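Local structure of conserved hypothetical protein TM1158 (Thermotoga maritima, 1O1Y) at residues L26-D31 and I186-T192; D133-F137 and V175-V180; G120-G124 and E203-I209. The protein is a putative class I glutamine amidotransferase that probably hydrolyses glutamine and passes the released ammonia to an acceptor substrate. All coordinates share one frame; numbering follows the deposited sequence.

Interaction 1. Residues L26-D31 and I186-T192. With SO4 (sulfate ion), chain J.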
ATOM      1  N   LEU A  26      -8.442   1.643  -4.164  1.00  9.94           N
ATOM      2  CA  LEU A  26      -7.479   0.945  -5.006  1.00 10.20           C
ATOM      3  C   LEU A  26      -6.743   1.848  -5.982  1.00 10.06           C
ATOM      4  O   LEU A  26      -5.756   1.441  -6.580  1.00 11.02           O
ATOM      5  CB  LEU A  26      -8.146  -0.192  -5.778  1.00  8.59           C
ATOM      6  CG  LEU A  26      -8.436  -1.450  -4.953  1.00  8.25           C
ATOM      7  CD1 LEU A  26      -9.471  -2.296  -5.726  1.00 13.44           C
ATOM      8  CD2 LEU A  26      -7.215  -2.238  -4.621  1.00 11.32           C
ATOM      9  N   GLY A  27      -7.240   3.064  -6.168  1.00 10.55           N
ATOM     10  CA  GLY A  27      -6.604   3.980  -7.104  1.00 11.23           C
ATOM     11  C   GLY A  27      -6.545   3.354  -8.496  1.00 10.14           C
ATOM     12  O   GLY A  27      -7.528   2.738  -8.976  1.00  9.83           O
HETATM   13  N   MSE A  28      -5.383   3.459  -9.125  1.00 11.01           N
HETATM   14  CA  MSE A  28      -5.183   2.925 -10.474  1.00 11.59           C
HETATM   15  C   MSE A  28      -5.184   1.408 -10.499  1.00 11.65           C
HETATM   16  O   MSE A  28      -5.352   0.828 -11.578  1.00 11.51           O
HETATM   17  CB  MSE A  28      -3.851   3.410 -11.068  1.00 11.10           C
HETATM   18  CG  MSE A  28      -3.819   4.912 -11.233  1.00 13.98           C
HETATM   19 SE   MSE A  28      -2.312   5.485 -12.399  0.70 17.33          SE
HETATM   20  CE  MSE A  28      -0.887   5.324 -11.278  1.00 14.19           C
HETATM   21  N   MSE A  29      -5.079   0.751  -9.353  1.00 10.78           N
HETATM   22  CA  MSE A  29      -5.269  -0.706  -9.322  1.00 11.79           C
HETATM   23  C   MSE A  29      -6.655  -1.086  -9.771  1.00 11.92           C
HETATM   24  O   MSE A  29      -6.814  -2.120 -10.433  1.00 11.82           O
HETATM   25  CB  MSE A  29      -4.957  -1.322  -7.976  1.00 11.59           C
HETATM   26  CG  MSE A  29      -3.522  -1.311  -7.610  1.00 15.19           C
HETATM   27 SE   MSE A  29      -3.190  -2.172  -5.897  0.70 18.99          SE
HETATM   28  CE  MSE A  29      -3.436  -0.601  -4.789  1.00 20.06           C
ATOM     29  N   GLU A  30      -7.669  -0.263  -9.464  1.00 11.58           N
ATOM     30  CA  GLU A  30      -9.024  -0.548  -9.963  1.00 12.52           C
ATOM     31  C   GLU A  30      -9.098  -0.593 -11.511  1.00 11.05           C
ATOM     32  O   GLU A  30      -9.741  -1.473 -12.101  1.00  9.84           O
ATOM     33  CB  GLU A  30     -10.024   0.492  -9.434  1.00 15.98           C
ATOM     34  CG  GLU A  30     -11.400  -0.040  -9.268  1.00 24.31           C
ATOM     35  CD  GLU A  30     -12.277   0.964  -8.545  1.00 30.86           C
ATOM     36  OE1 GLU A  30     -12.214   1.072  -7.298  1.00 31.30           O
ATOM     37  OE2 GLU A  30     -12.986   1.668  -9.254  1.00 38.39           O
ATOM     38  N   ASP A  31      -8.464   0.381 -12.141  1.00 10.71           N
ATOM     39  CA  ASP A  31      -8.362   0.471 -13.570  1.00 11.37           C
ATOM     40  C   ASP A  31      -7.640  -0.771 -14.137  1.00  9.16           C
ATOM     41  O   ASP A  31      -8.066  -1.343 -15.148  1.00 10.34           O
ATOM     42  CB  ASP A  31      -7.578   1.721 -13.957  1.00 12.41           C
ATOM     43  CG  ASP A  31      -8.258   3.019 -13.470  1.00 25.58           C
ATOM     44  OD1 ASP A  31      -9.507   3.105 -13.565  1.00 36.67           O
ATOM     45  OD2 ASP A  31      -7.604   3.979 -13.035  1.00 29.34           O
ATOM     46  N   ILE A 186       2.165   4.055  -5.453  1.00 12.09           N
ATOM     47  CA  ILE A 186       2.326   4.097  -6.890  1.00 11.10           C
ATOM     48  C   ILE A 186       0.976   3.926  -7.578  1.00 12.53           C
ATOM     49  O   ILE A 186       0.917   3.881  -8.824  1.00 12.46           O
ATOM     50  CB  ILE A 186       3.324   3.023  -7.392  1.00 11.35           C
ATOM     51  CG1 ILE A 186       2.824   1.605  -7.145  1.00 13.61           C
ATOM     52  CG2 ILE A 186       4.688   3.212  -6.758  1.00 13.80           C
ATOM     53  CD1 ILE A 186       3.763   0.482  -7.693  1.00 16.88           C
ATOM     54  N   GLU A 187      -0.103   3.898  -6.787  1.00 12.24           N
ATOM     55  CA  GLU A 187      -1.483   3.765  -7.328  1.00 10.62           C
ATOM     56  C   GLU A 187      -2.245   5.060  -7.452  1.00 10.86           C
ATOM     57  O   GLU A 187      -3.395   5.061  -7.886  1.00 10.30           O
ATOM     58  CB  GLU A 187      -2.298   2.761  -6.517  1.00 10.47           C
ATOM     59  CG  GLU A 187      -2.905   3.271  -5.211  1.00 12.99           C
ATOM     60  CD  GLU A 187      -1.915   3.454  -4.046  1.00 16.28           C
ATOM     61  OE1 GLU A 187      -0.685   3.144  -4.136  1.00 15.23           O
ATOM     62  OE2 GLU A 187      -2.403   3.887  -2.965  1.00 18.56           O
ATOM     63  N   VAL A 188      -1.640   6.168  -7.026  1.00 11.32           N
ATOM     64  CA  VAL A 188      -2.299   7.463  -7.072  1.00 11.25           C
ATOM     65  C   VAL A 188      -1.853   8.213  -8.334  1.00 11.20           C
ATOM     66  O   VAL A 188      -0.756   8.790  -8.396  1.00 12.54           O
ATOM     67  CB  VAL A 188      -2.060   8.289  -5.776  1.00 11.43           C
ATOM     68  CG1 VAL A 188      -2.803   9.658  -5.846  1.00 10.20           C
ATOM     69  CG2 VAL A 188      -2.501   7.515  -4.531  1.00 13.07           C
ATOM     70  N   GLY A 189      -2.732   8.170  -9.317  1.00  9.78           N
ATOM     71  CA  GLY A 189      -2.620   8.921 -10.552  1.00 10.72           C
ATOM     72  C   GLY A 189      -3.379  10.221 -10.439  1.00 10.45           C
ATOM     73  O   GLY A 189      -3.810  10.570  -9.342  1.00  9.95           O
ATOM     74  N   ALA A 190      -3.546  10.924 -11.548  1.00  9.21           N
ATOM     75  CA  ALA A 190      -4.164  12.242 -11.488  1.00 10.64           C
ATOM     76  C   ALA A 190      -5.637  12.197 -11.026  1.00 10.49           C
ATOM     77  O   ALA A 190      -6.047  13.026 -10.237  1.00  9.37           O
ATOM     78  CB  ALA A 190      -4.039  12.953 -12.817  1.00 12.34           C
ATOM     79  N   ARG A 191      -6.422  11.240 -11.518  1.00 11.19           N
ATOM     80  CA  ARG A 191      -7.855  11.137 -11.154  1.00 12.17           C
ATOM     81  C   ARG A 191      -8.017  10.901  -9.635  1.00 11.06           C
ATOM     82  O   ARG A 191      -8.803  11.572  -8.977  1.00 10.78           O
ATOM     83  CB  ARG A 191      -8.497   9.986 -11.940  1.00 14.48           C
ATOM     84  CG  ARG A 191      -9.911   9.608 -11.493  1.00 19.94           C
ATOM     85  CD  ARG A 191     -10.465   8.291 -12.148  1.00 31.91           C
ATOM     86  NE  ARG A 191      -9.690   7.075 -11.839  1.00 32.73           N
ATOM     87  CZ  ARG A 191      -9.720   6.381 -10.689  1.00 38.82           C
ATOM     88  NH1 ARG A 191     -10.499   6.748  -9.679  1.00 42.45           N
ATOM     89  NH2 ARG A 191      -8.953   5.298 -10.552  1.00 36.42           N
ATOM     90  N   THR A 192      -7.224   9.994  -9.080  1.00 10.60           N
ATOM     91  CA  THR A 192      -7.238   9.694  -7.648  1.00 10.29           C
ATOM     92  C   THR A 192      -6.702  10.906  -6.827  1.00 10.53           C
ATOM     93  O   THR A 192      -7.243  11.286  -5.779  1.00 10.59           O
ATOM     94  CB  THR A 192      -6.414   8.439  -7.374  1.00 11.93           C
ATOM     95  OG1 THR A 192      -7.042   7.315  -8.022  1.00 16.49           O
ATOM     96  CG2 THR A 192      -6.364   8.097  -5.936  1.00 14.14           C
TER
HETATM   97  S   SO4 J 409     -13.448   9.342  -9.932  0.50 31.08           S
HETATM   98  O1  SO4 J 409     -14.805   9.185  -9.415  0.50 29.23           O
HETATM   99  O2  SO4 J 409     -13.303  10.609 -10.654  0.50 24.73           O
HETATM  100  O3  SO4 J 409     -13.189   8.215 -10.820  0.50 31.08           O
HETATM  101  O4  SO4 J 409     -12.516   9.353  -8.812  0.50 34.17           O
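Met28 and Glu187 meet first through their backbones. Met28 N donates to Glu187 O at 2.8 Å, in the carbonyl plane and nearly straight at 169°. The side chain of Met28, a selenomethionine, then runs along the same loop. Its CB and CG pass Glu187 O, with CG at 3.4 Å. Next, SE lies 3.9 Å from Gly189 CA, just before helix 190-199. A bend at chi3 (-76°) brings the terminal CE to 3.4 Å from Ile186 O. That oxygen is buried against the methyl group and has no hydrogen-bond partner in the model.

Gly27 sits so near Glu187 O that a CB there would collide with it. Arg191 reaches over from helix 190-199. Its NH2 makes a salt bridge to Asp31 OD2 at 3.1 Å, within the guanidinium plane but from above the carboxylate; the two planes stand 87° apart. NH2 also makes a weak hydrogen bond to Gly27 O. NH1 hydrogen-bonds a sulfate, most likely picked up on crystallisation, which Arg195 also holds.

Met29 CE packs on Glu187 CG at 3.9 Å. Glu187 OE2 is hydrogen-bonded to His185 ND1, a pairing consistent with the Cys-His-Glu triad of class I glutamine amidotransferases, in which the modified Cys100 would be the nucleophile.

Interaction 2. Residues D133-F137 and V175-V180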
ATOM      1  N   ASP A 133      17.334  -6.981  -5.871  1.00 13.19           N
ATOM      2  CA  ASP A 133      16.936  -7.590  -7.166  1.00 15.71           C
ATOM      3  C   ASP A 133      15.730  -8.522  -7.040  1.00 15.60           C
ATOM      4  O   ASP A 133      15.489  -9.334  -7.949  1.00 13.48           O
ATOM      5  CB  ASP A 133      18.054  -8.306  -7.917  0.65 17.58           C
ATOM      6  CG  ASP A 133      17.660  -8.627  -9.415  0.65 18.47           C
ATOM      7  OD1 ASP A 133      16.920  -7.817 -10.071  0.65 26.74           O
ATOM      8  OD2 ASP A 133      18.027  -9.665  -9.996  0.65 25.54           O
ATOM      9  N   ASN A 134      14.963  -8.391  -5.966  1.00 14.23           N
ATOM     10  CA  ASN A 134      13.726  -9.188  -5.792  1.00 13.47           C
ATOM     11  C   ASN A 134      12.887  -9.171  -7.058  1.00 13.80           C
ATOM     12  O   ASN A 134      12.564  -8.115  -7.601  1.00 12.53           O
ATOM     13  CB  ASN A 134      12.851  -8.622  -4.661  1.00 14.58           C
ATOM     14  CG  ASN A 134      11.612  -9.473  -4.420  1.00 13.13           C
ATOM     15  OD1 ASN A 134      10.546  -9.175  -4.966  1.00 19.94           O
ATOM     16  ND2 ASN A 134      11.749 -10.530  -3.608  1.00 16.65           N
ATOM     17  N   LYS A 135      12.462 -10.352  -7.457  1.00 14.00           N
ATOM     18  CA  LYS A 135      11.787 -10.567  -8.726  1.00 16.02           C
ATOM     19  C   LYS A 135      10.504  -9.757  -8.908  1.00 13.52           C
ATOM     20  O   LYS A 135      10.185  -9.378 -10.035  1.00 13.33           O
ATOM     21  CB  LYS A 135      11.454 -12.053  -8.892  1.00 14.72           C
ATOM     22  CG  LYS A 135      10.400 -12.591  -7.911  1.00 23.16           C
ATOM     23  CD  LYS A 135      10.140 -14.105  -8.172  1.00 31.65           C
ATOM     24  CE  LYS A 135       9.149 -14.674  -7.169  1.00 41.69           C
ATOM     25  NZ  LYS A 135       8.875 -16.123  -7.487  1.00 44.76           N
ATOM     26  N   PHE A 136       9.772  -9.505  -7.835  1.00 11.34           N
ATOM     27  CA  PHE A 136       8.498  -8.791  -7.954  1.00 11.45           C
ATOM     28  C   PHE A 136       8.706  -7.382  -8.502  1.00 11.55           C
ATOM     29  O   PHE A 136       7.807  -6.822  -9.096  1.00 12.48           O
ATOM     30  CB  PHE A 136       7.759  -8.676  -6.612  1.00 11.47           C
ATOM     31  CG  PHE A 136       7.265  -9.978  -6.085  1.00 13.86           C
ATOM     32  CD1 PHE A 136       6.653 -10.905  -6.930  1.00 14.17           C
ATOM     33  CD2 PHE A 136       7.391 -10.295  -4.741  1.00 18.34           C
ATOM     34  CE1 PHE A 136       6.172 -12.105  -6.465  1.00 16.59           C
ATOM     35  CE2 PHE A 136       6.911 -11.537  -4.267  1.00 25.06           C
ATOM     36  CZ  PHE A 136       6.304 -12.426  -5.132  1.00 19.71           C
ATOM     37  N   PHE A 137       9.885  -6.819  -8.212  1.00 11.97           N
ATOM     38  CA  PHE A 137      10.213  -5.435  -8.547  1.00 12.68           C
ATOM     39  C   PHE A 137      11.271  -5.331  -9.640  1.00 12.86           C
ATOM     40  O   PHE A 137      11.859  -4.276  -9.828  1.00 11.13           O
ATOM     41  CB  PHE A 137      10.641  -4.694  -7.287  1.00 13.53           C
ATOM     42  CG  PHE A 137       9.512  -4.531  -6.312  1.00 12.77           C
ATOM     43  CD1 PHE A 137       8.594  -3.536  -6.486  1.00 11.90           C
ATOM     44  CD2 PHE A 137       9.294  -5.460  -5.303  1.00 18.40           C
ATOM     45  CE1 PHE A 137       7.540  -3.364  -5.603  1.00 13.50           C
ATOM     46  CE2 PHE A 137       8.212  -5.285  -4.418  1.00 10.73           C
ATOM     47  CZ  PHE A 137       7.354  -4.265  -4.572  1.00 13.30           C
ATOM     48  N   VAL A 175       9.851  -7.267   1.398  1.00  9.77           N
ATOM     49  CA  VAL A 175       9.187  -8.480   0.969  1.00 11.59           C
ATOM     50  C   VAL A 175       9.517  -9.609   1.971  1.00 11.39           C
ATOM     51  O   VAL A 175      10.635  -9.709   2.516  1.00 12.46           O
ATOM     52  CB  VAL A 175       9.641  -8.920  -0.455  0.65 12.03           C
ATOM     53  CG1 VAL A 175       9.108 -10.305  -0.814  0.65 12.59           C
ATOM     54  CG2 VAL A 175       9.251  -7.908  -1.484  0.65  9.34           C
ATOM     55  N   TYR A 176       8.517 -10.426   2.228  1.00 11.65           N
ATOM     56  CA  TYR A 176       8.628 -11.625   3.064  1.00 12.53           C
ATOM     57  C   TYR A 176       7.758 -12.676   2.410  1.00 13.09           C
ATOM     58  O   TYR A 176       6.550 -12.590   2.459  1.00 11.20           O
ATOM     59  CB  TYR A 176       8.136 -11.334   4.485  1.00 13.41           C
ATOM     60  CG  TYR A 176       8.080 -12.556   5.385  1.00 16.25           C
ATOM     61  CD1 TYR A 176       9.208 -13.047   5.990  1.00 32.70           C
ATOM     62  CD2 TYR A 176       6.891 -13.234   5.581  1.00 21.56           C
ATOM     63  CE1 TYR A 176       9.139 -14.193   6.778  1.00 36.78           C
ATOM     64  CE2 TYR A 176       6.826 -14.355   6.377  1.00 30.32           C
ATOM     65  CZ  TYR A 176       7.954 -14.826   6.965  1.00 31.04           C
ATOM     66  OH  TYR A 176       7.900 -15.955   7.756  1.00 49.25           O
ATOM     67  N   GLY A 177       8.378 -13.638   1.745  1.00 15.46           N
ATOM     68  CA  GLY A 177       7.644 -14.685   1.039  1.00 16.15           C
ATOM     69  C   GLY A 177       6.881 -14.048  -0.102  1.00 14.83           C
ATOM     70  O   GLY A 177       7.447 -13.310  -0.908  1.00 14.81           O
ATOM     71  N   LYS A 178       5.564 -14.274  -0.115  1.00 13.85           N
ATOM     72  CA  LYS A 178       4.668 -13.637  -1.069  1.00 13.49           C
ATOM     73  C   LYS A 178       3.985 -12.376  -0.558  1.00 12.83           C
ATOM     74  O   LYS A 178       3.080 -11.837  -1.222  1.00 11.77           O
ATOM     75  CB  LYS A 178       3.655 -14.661  -1.520  1.00 14.41           C
ATOM     76  CG  LYS A 178       4.363 -15.782  -2.287  1.00 18.98           C
ATOM     77  CD  LYS A 178       3.631 -17.098  -2.187  1.00 29.31           C
ATOM     78  CE  LYS A 178       2.484 -17.242  -3.150  1.00 36.74           C
ATOM     79  NZ  LYS A 178       1.986 -18.693  -3.205  1.00 37.76           N
ATOM     80  N   ALA A 179       4.436 -11.889   0.593  1.00 11.45           N
ATOM     81  CA  ALA A 179       3.910 -10.660   1.179  1.00 10.53           C
ATOM     82  C   ALA A 179       4.858  -9.499   0.979  1.00 11.47           C
ATOM     83  O   ALA A 179       6.070  -9.611   1.187  1.00 14.08           O
ATOM     84  CB  ALA A 179       3.637 -10.845   2.671  1.00 11.34           C
ATOM     85  N   VAL A 180       4.269  -8.401   0.557  1.00 11.50           N
ATOM     86  CA  VAL A 180       4.981  -7.199   0.178  1.00 12.13           C
ATOM     87  C   VAL A 180       4.433  -6.061   0.980  1.00 12.05           C
ATOM     88  O   VAL A 180       3.228  -5.916   1.114  1.00 11.15           O
ATOM     89  CB  VAL A 180       4.795  -6.929  -1.337  1.00 12.98           C
ATOM     90  CG1 VAL A 180       5.446  -5.595  -1.768  1.00 14.32           C
ATOM     91  CG2 VAL A 180       5.291  -8.109  -2.181  1.00 15.17           C
TER
HETATM   92  O   HOH W   1       9.909 -13.015  -2.868  1.00 47.23           O
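A beta hairpin of the main sheet, strands 173-176 and 179-182 joined by a type II' turn from Tyr176 to Ala179, receives Asn134, Phe136 and Phe137 on one side. Val175 and Val180 point toward these three residues, which come from the loop between strands 125-130 and 143-150.

Phe137 meets the hairpin with its ring edge. CZ lies 3.6 Å from Val180 CG1, in the ring plane. CE2 comes near Val175 CG2 in the conformer described; Val175 has a second one. Phe140 and Phe164 make edge-to-face contacts with the same ring, which places it beside two further aromatic rings. Leu232 of helix 211-237 touches both phenylalanines. Phe136 sets CD2 4.0 Å from Val180 CG2.

Asn134 shapes the loop with an Asx turn. Its OD1 accepts from Phe136 N at 3.0 Å, the donor standing above the amide carbonyl plane. With CG anti to the backbone N (chi1 -177°), the amide crosses obliquely over Val175 in that same conformer. Without the carboxamide, as with an alanine here, Phe136 N would probably lose this acceptor and the water its link to the loop.

That water accepts from Asn134 ND2 and donates to Gly177 O, each at 3.2 Å. Gly177 O also lies in the plane of the Phe136 ring, 3.8 Å from Phe136 CE2.

Interaction 3. Residues G120-G124 and E203-I209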
ATOM      1  N   GLY A 120      10.546  13.867  10.084  1.00 16.20           N
ATOM      2  CA  GLY A 120       9.389  14.562   9.547  1.00 17.02           C
ATOM      3  C   GLY A 120       8.459  13.681   8.733  1.00 14.70           C
ATOM      4  O   GLY A 120       8.799  12.554   8.350  1.00 13.28           O
ATOM      5  N   GLU A 121       7.260  14.188   8.500  1.00 12.17           N
ATOM      6  CA  GLU A 121       6.306  13.498   7.649  1.00 13.27           C
ATOM      7  C   GLU A 121       6.727  13.625   6.181  1.00 13.74           C
ATOM      8  O   GLU A 121       7.384  14.590   5.788  1.00 13.45           O
ATOM      9  CB  GLU A 121       4.918  14.091   7.782  1.00 14.25           C
ATOM     10  CG  GLU A 121       4.235  13.890   9.115  1.00 21.26           C
ATOM     11  CD  GLU A 121       2.812  14.423   9.093  1.00 33.90           C
ATOM     12  OE1 GLU A 121       1.834  13.656   9.242  1.00 45.70           O
ATOM     13  OE2 GLU A 121       2.679  15.617   8.866  1.00 27.95           O
ATOM     14  N   GLU A 122       6.345  12.643   5.392  1.00 12.79           N
ATOM     15  CA  GLU A 122       6.461  12.704   3.950  1.00 12.97           C
ATOM     16  C   GLU A 122       5.060  12.846   3.380  1.00 11.28           C
ATOM     17  O   GLU A 122       4.259  11.911   3.441  1.00 12.33           O
ATOM     18  CB  GLU A 122       7.148  11.445   3.431  1.00 12.30           C
ATOM     19  CG  GLU A 122       8.647  11.359   3.737  1.00 13.59           C
ATOM     20  CD  GLU A 122       9.317  10.156   3.076  1.00 19.95           C
ATOM     21  OE1 GLU A 122       8.794   9.011   3.159  1.00 17.51           O
ATOM     22  OE2 GLU A 122      10.407  10.318   2.478  1.00 16.78           O
ATOM     23  N   ILE A 123       4.741  14.040   2.879  1.00 12.22           N
ATOM     24  CA  ILE A 123       3.468  14.275   2.246  1.00 11.34           C
ATOM     25  C   ILE A 123       3.790  14.952   0.921  1.00 11.96           C
ATOM     26  O   ILE A 123       4.242  16.094   0.883  1.00 11.34           O
ATOM     27  CB  ILE A 123       2.544  15.147   3.063  1.00 11.37           C
ATOM     28  CG1 ILE A 123       2.271  14.508   4.425  1.00 13.57           C
ATOM     29  CG2 ILE A 123       1.243  15.384   2.261  1.00 16.00           C
ATOM     30  CD1 ILE A 123       1.449  15.379   5.364  1.00 18.36           C
ATOM     31  N   GLY A 124       3.619  14.207  -0.158  1.00 10.31           N
ATOM     32  CA  GLY A 124       4.005  14.713  -1.465  1.00 12.18           C
ATOM     33  C   GLY A 124       4.837  13.755  -2.263  1.00 11.20           C
ATOM     34  O   GLY A 124       4.829  12.571  -2.005  1.00 10.92           O
ATOM     35  N   GLU A 203      -6.208  19.936   5.597  1.00 11.91           N
ATOM     36  CA  GLU A 203      -4.915  19.457   6.066  1.00 11.98           C
ATOM     37  C   GLU A 203      -3.791  19.977   5.187  1.00 13.79           C
ATOM     38  O   GLU A 203      -2.745  20.405   5.690  1.00 13.36           O
ATOM     39  CB  GLU A 203      -4.853  17.925   6.096  1.00 12.87           C
ATOM     40  CG  GLU A 203      -3.447  17.373   6.398  1.00 17.68           C
ATOM     41  CD  GLU A 203      -3.333  15.845   6.399  1.00 30.16           C
ATOM     42  OE1 GLU A 203      -2.213  15.326   6.658  1.00 27.25           O
ATOM     43  OE2 GLU A 203      -4.347  15.163   6.100  1.00 26.61           O
ATOM     44  N   LEU A 204      -3.997  19.910   3.866  1.00 11.28           N
ATOM     45  CA  LEU A 204      -3.042  20.484   2.947  1.00 11.73           C
ATOM     46  C   LEU A 204      -2.878  21.991   3.175  1.00 10.27           C
ATOM     47  O   LEU A 204      -1.755  22.463   3.196  1.00 12.10           O
ATOM     48  CB  LEU A 204      -3.419  20.179   1.487  1.00  9.24           C
ATOM     49  CG  LEU A 204      -3.273  18.706   1.124  1.00 11.77           C
ATOM     50  CD1 LEU A 204      -3.849  18.454  -0.247  1.00 11.03           C
ATOM     51  CD2 LEU A 204      -1.838  18.268   1.145  1.00 10.29           C
ATOM     52  N   GLU A 205      -3.975  22.723   3.392  1.00  9.90           N
ATOM     53  CA  GLU A 205      -3.894  24.162   3.669  1.00 10.58           C
ATOM     54  C   GLU A 205      -3.118  24.410   4.964  1.00 11.74           C
ATOM     55  O   GLU A 205      -2.257  25.289   5.004  1.00 11.06           O
ATOM     56  CB  GLU A 205      -5.271  24.867   3.781  1.00 11.13           C
ATOM     57  CG  GLU A 205      -6.038  24.998   2.490  1.00 15.14           C
ATOM     58  CD  GLU A 205      -7.420  25.643   2.671  1.00 15.02           C
ATOM     59  OE1 GLU A 205      -7.820  25.938   3.815  1.00 27.53           O
ATOM     60  OE2 GLU A 205      -8.111  25.858   1.641  1.00 24.23           O
ATOM     61  N   LYS A 206      -3.435  23.653   6.014  1.00 11.77           N
ATOM     62  CA  LYS A 206      -2.803  23.813   7.338  1.00 13.84           C
ATOM     63  C   LYS A 206      -1.279  23.665   7.203  1.00 12.83           C
ATOM     64  O   LYS A 206      -0.522  24.486   7.740  1.00 14.36           O
ATOM     65  CB  LYS A 206      -3.289  22.754   8.339  1.00 13.97           C
ATOM     66  CG  LYS A 206      -2.721  22.909   9.754  1.00 18.84           C
ATOM     67  CD  LYS A 206      -3.557  22.104  10.778  1.00 29.26           C
ATOM     68  CE  LYS A 206      -2.821  21.869  12.113  1.00 29.60           C
ATOM     69  NZ  LYS A 206      -3.165  22.915  13.096  1.00 28.81           N
ATOM     70  N   LYS A 207      -0.883  22.686   6.412  1.00 12.26           N
ATOM     71  CA  LYS A 207       0.525  22.322   6.221  1.00 13.51           C
ATOM     72  C   LYS A 207       1.184  23.126   5.076  1.00 13.17           C
ATOM     73  O   LYS A 207       2.364  22.963   4.800  1.00 13.51           O
ATOM     74  CB  LYS A 207       0.649  20.850   5.982  1.00 13.85           C
ATOM     75  CG  LYS A 207       0.239  20.033   7.233  1.00 15.48           C
ATOM     76  CD  LYS A 207       0.342  18.544   7.072  1.00 17.15           C
ATOM     77  CE  LYS A 207      -0.003  17.863   8.446  1.00 20.64           C
ATOM     78  NZ  LYS A 207      -0.271  16.404   8.330  1.00 26.07           N
ATOM     79  N   LYS A 208       0.397  23.986   4.444  1.00 12.58           N
ATOM     80  CA  LYS A 208       0.862  24.854   3.369  1.00 13.82           C
ATOM     81  C   LYS A 208       1.519  24.042   2.234  1.00 14.79           C
ATOM     82  O   LYS A 208       2.598  24.359   1.747  1.00 16.31           O
ATOM     83  CB  LYS A 208       1.749  25.980   3.934  1.00 12.85           C
ATOM     84  CG  LYS A 208       1.018  26.862   4.948  1.00 11.47           C
ATOM     85  CD  LYS A 208       1.843  28.086   5.433  1.00 13.62           C
ATOM     86  CE  LYS A 208       3.083  27.644   6.211  1.00 20.22           C
ATOM     87  NZ  LYS A 208       3.874  28.838   6.654  1.00 11.44           N
ATOM     88  N   ILE A 209       0.841  22.974   1.813  1.00 13.47           N
ATOM     89  CA  ILE A 209       1.297  22.111   0.722  1.00 13.47           C
ATOM     90  C   ILE A 209       0.424  22.442  -0.484  1.00 13.72           C
ATOM     91  O   ILE A 209      -0.810  22.469  -0.380  1.00 13.30           O
ATOM     92  CB  ILE A 209       1.173  20.622   1.122  1.00 13.32           C
ATOM     93  CG1 ILE A 209       2.086  20.327   2.303  1.00 18.21           C
ATOM     94  CG2 ILE A 209       1.507  19.670  -0.020  1.00 13.55           C
ATOM     95  CD1 ILE A 209       1.947  18.901   2.841  1.00 19.39           C
TER
HETATM   96  O   HOH W   2      -1.141  13.432   7.935  1.00 49.34           O
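Glu121 and Lys207 join the residue just before the short edge strand 122-123 to the C-terminal end of helix 201-206, where a Schellman motif closes the helix at Lys208. The contact lies at the surface, beside one margin of the main sheet.

Glu121 comes first along the strand side. Its extended chain crosses that of Lys207 at about a right angle, and OE2 forms a salt bridge with Lys207 NZ at 3.1 Å, the N-H using its syn lone pair. The same NZ also forms a salt bridge with Glu203 OE1 of helix 201-206 at 2.8 Å, from the anti side of that carboxylate. Glu203 and Lys207 are four residues apart, about one helical turn. The three side chains form a salt-bridge network, and the ammonium probably offsets the mutual repulsion of the two glutamates. Glu203 OE1 also accepts from Trp149 NE1 of strand 143-150.

Two residues on, Ile123 provides the apolar part. Its branches serve different partners. CG1 lies anti to the carbonyl carbon (chi1 -59°) and carries CD1 to the lysine, 3.8 Å from Lys207 CD and 3.6 Å from NZ. CG2 faces Ile209, with CD1 of that residue at 3.6 Å. Leu204 CD2 is more distant, at 4.4 Å from Ile123 CG2. Leu214 of helix 211-237 touches both Leu204 and Ile209.

The Schellman turn bends the chain back and presents Ile209 to the strand. Two backbone bonds fix it: Lys208 N donates to Glu205 O, and Ile209 N donates to Leu204 O at 3.0 Å.

In the fold
From the N terminus, residues 26-31 at the start of helix 28-35 open interaction 1. Residues 120-124 on the edge strand open interaction 3, and the loop 133-137 opens interaction 2. Interaction 2 closes first, at 175-180, so it is nested inside the loops of both others. Interaction 1 closes next, at 186-192, and interaction 3 last, at 203-209. Interactions 1 and 3 therefore cross. Interaction 1 ties an early helix to the loop leading into helix 190-199. Interaction 2 joins the loop after strand 125-130 to the hairpin 173-182. Interaction 3 joins edge strand 122-123 to the end of helix 201-206. The last two reach the same sheet on opposite sides of the chain's centre, their centres about 31 Å apart.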